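Local coordinates for Slr1951 protein (Synechocystis sp., PDB 3HX1) that is of unknown function but carries a forkhead-associated (FHA) domain, a fold that in its relatives recognises phosphothreonine peptides, at residues 30-35 against 40-45. Numbering follows the deposited sequence.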
loop_
_atom_site.group_PDB
_atom_site.type_symbol
_atom_site.label_atom_id
_atom_site.label_comp_id
_atom_site.label_asym_id
_atom_site.label_seq_id
_atom_site.Cartn_x
_atom_site.Cartn_y
_atom_site.Cartn_z
ATOM N N THR A 30 2.894 -9.869 -9.023
ATOM C CA THR A 30 3.075 -10.713 -7.852
ATOM C C THR A 30 3.715 -10.012 -6.663
ATOM O O THR A 30 3.428 -10.335 -5.504
ATOM C CB THR A 30 3.949 -11.918 -8.216
ATOM O OG1 THR A 30 3.226 -12.775 -9.106
ATOM C CG2 THR A 30 4.354 -12.686 -6.973
ATOM N N PHE A 31 4.592 -9.061 -6.954
ATOM C CA PHE A 31 5.300 -8.328 -5.918
ATOM C C PHE A 31 5.307 -6.847 -6.298
ATOM O O PHE A 31 5.478 -6.494 -7.463
ATOM C CB PHE A 31 6.730 -8.866 -5.830
ATOM C CG PHE A 31 7.558 -8.247 -4.743
ATOM C CD1 PHE A 31 7.534 -8.756 -3.450
ATOM C CD2 PHE A 31 8.386 -7.169 -5.021
ATOM C CE1 PHE A 31 8.327 -8.200 -2.451
ATOM C CE2 PHE A 31 9.182 -6.606 -4.030
ATOM C CZ PHE A 31 9.153 -7.123 -2.741
ATOM N N TYR A 32 5.105 -5.983 -5.310
ATOM C CA TYR A 32 5.096 -4.547 -5.546
ATOM C C TYR A 32 5.730 -3.830 -4.372
ATOM O O TYR A 32 5.342 -4.060 -3.231
ATOM C CB TYR A 32 3.666 -4.028 -5.677
ATOM C CG TYR A 32 2.974 -4.270 -6.993
ATOM C CD1 TYR A 32 3.382 -3.614 -8.156
ATOM C CD2 TYR A 32 1.854 -5.098 -7.064
ATOM C CE1 TYR A 32 2.677 -3.765 -9.354
ATOM C CE2 TYR A 32 1.144 -5.258 -8.253
ATOM C CZ TYR A 32 1.558 -4.592 -9.396
ATOM O OH TYR A 32 0.838 -4.744 -10.564
ATOM N N THR A 33 6.709 -2.971 -4.633
ATOM C CA THR A 33 7.298 -2.199 -3.546
ATOM C C THR A 33 6.495 -0.912 -3.557
ATOM O O THR A 33 5.988 -0.501 -4.602
ATOM C CB THR A 33 8.786 -1.862 -3.769
ATOM O OG1 THR A 33 8.953 -1.240 -5.049
ATOM C CG2 THR A 33 9.632 -3.119 -3.687
ATOM N N ILE A 34 6.372 -0.279 -2.403
ATOM C CA ILE A 34 5.596 0.942 -2.301
ATOM C C ILE A 34 6.372 1.984 -1.528
ATOM O O ILE A 34 7.003 1.670 -0.514
ATOM C CB ILE A 34 4.282 0.668 -1.562
ATOM C CG1 ILE A 34 3.462 -0.368 -2.330
ATOM C CG2 ILE A 34 3.507 1.952 -1.388
ATOM C CD1 ILE A 34 2.242 -0.840 -1.581
ATOM N N GLY A 35 6.324 3.230 -1.995
ATOM C CA GLY A 35 7.041 4.285 -1.306
ATOM C C GLY A 35 7.028 5.595 -2.055
ATOM O O GLY A 35 6.454 5.688 -3.140
ATOM N N ALA A 40 10.349 2.841 -6.070
ATOM C CA ALA A 40 9.135 2.090 -5.757
ATOM C C ALA A 40 8.244 1.839 -6.969
ATOM O O ALA A 40 8.068 2.717 -7.810
ATOM C CB ALA A 40 8.328 2.832 -4.665
ATOM N N ASP A 41 7.673 0.641 -7.041
ATOM C CA ASP A 41 6.781 0.280 -8.136
ATOM C C ASP A 41 5.534 1.160 -8.104
ATOM O O ASP A 41 5.063 1.618 -9.141
ATOM C CB ASP A 41 6.382 -1.187 -8.018
ATOM C CG ASP A 41 7.586 -2.117 -8.026
ATOM O OD1 ASP A 41 8.264 -2.215 -9.078
ATOM O OD2 ASP A 41 7.862 -2.748 -6.977
ATOM N N ILE A 42 5.003 1.401 -6.907
ATOM C CA ILE A 42 3.812 2.234 -6.748
ATOM C C ILE A 42 4.191 3.444 -5.911
ATOM O O ILE A 42 4.422 3.323 -4.716
ATOM C CB ILE A 42 2.696 1.454 -6.042
ATOM C CG1 ILE A 42 2.304 0.240 -6.897
ATOM C CG2 ILE A 42 1.504 2.360 -5.803
ATOM C CD1 ILE A 42 1.369 -0.724 -6.218
ATOM N N ARG A 43 4.265 4.617 -6.520
ATOM C CA ARG A 43 4.666 5.785 -5.760
ATOM C C ARG A 43 3.569 6.370 -4.927
ATOM O O ARG A 43 2.456 6.563 -5.409
ATOM C CB ARG A 43 5.219 6.886 -6.671
ATOM C CG ARG A 43 6.532 6.525 -7.329
ATOM C CD ARG A 43 7.118 7.706 -8.084
ATOM N NE ARG A 43 7.598 8.762 -7.197
ATOM C CZ ARG A 43 8.182 9.883 -7.615
ATOM N NH1 ARG A 43 8.365 10.111 -8.910
ATOM N NH2 ARG A 43 8.596 10.778 -6.731
ATOM N N ILE A 44 3.882 6.618 -3.660
ATOM C CA ILE A 44 2.945 7.257 -2.752
ATOM C C ILE A 44 3.650 8.548 -2.368
ATOM O O ILE A 44 4.515 8.564 -1.491
ATOM C CB ILE A 44 2.666 6.432 -1.488
ATOM C CG1 ILE A 44 1.627 5.342 -1.767
ATOM C CG2 ILE A 44 2.080 7.341 -0.422
ATOM C CD1 ILE A 44 2.028 4.357 -2.791
ATOM N N LYS A 45 3.277 9.622 -3.057
ATOM C CA LYS A 45 3.863 10.940 -2.870
ATOM C C LYS A 45 3.529 11.614 -1.545
ATOM O O LYS A 45 2.403 12.081 -1.345
ATOM C CB LYS A 45 3.432 11.844 -4.026
ATOM C CG LYS A 45 3.933 13.280 -3.956
ATOM C CD LYS A 45 3.236 14.137 -5.014
ATOM C CE LYS A 45 3.656 15.595 -4.950
ATOM N NZ LYS A 45 2.773 16.453 -5.797
#
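Thr33 OG1 is held between the backbone N and the carbonyl carbon (chi1 53°), and Asp41 CG lies beside its own backbone N, opposite the carbonyl carbon (chi1 -58°); these torsions turn hydroxyl and carboxylate toward each other. Asp41 OD2 takes two hydrogen bonds from the same residue. Thr33 N meets the anti lone pair of Asp41 OD2 at 2.6 Å, nearly straight. Thr33 OG1 donates to the same Asp41 OD2 at 2.7 Å, from above the carboxylate plane. Thr33 OG1 in turn accepts a hydrogen bond from Asp41 N at 3.0 Å, closing a reciprocal link. A valine in place of Thr33 would probably leave Asp41 N without this acceptor and cost Asp41 OD2 one of its two donors from this residue, so that the carboxylate could turn more freely. Beyond this link the backbones pair in parallel: Ile42 N donates to Thr33 O at 3.1 Å, Gly35 N reaches Ile42 O in a weak bond, and Ile44 N meets Gly35 O at 2.8 Å. On the face carrying Ile34 and Ile42, Ile42 CD1 lies over the Tyr32 ring, 4.0 Å from Tyr32 CG, and Asp41 CB sits at the ring edge. Leu14 and Ile16 of strand 11-18 pack against Ile42, extending this apolar layer into the other sheet. Strand 42-43, paired with strand 31-35, is an outermost strand of the mixed sheet, consistent with the beta sandwich of FHA domains.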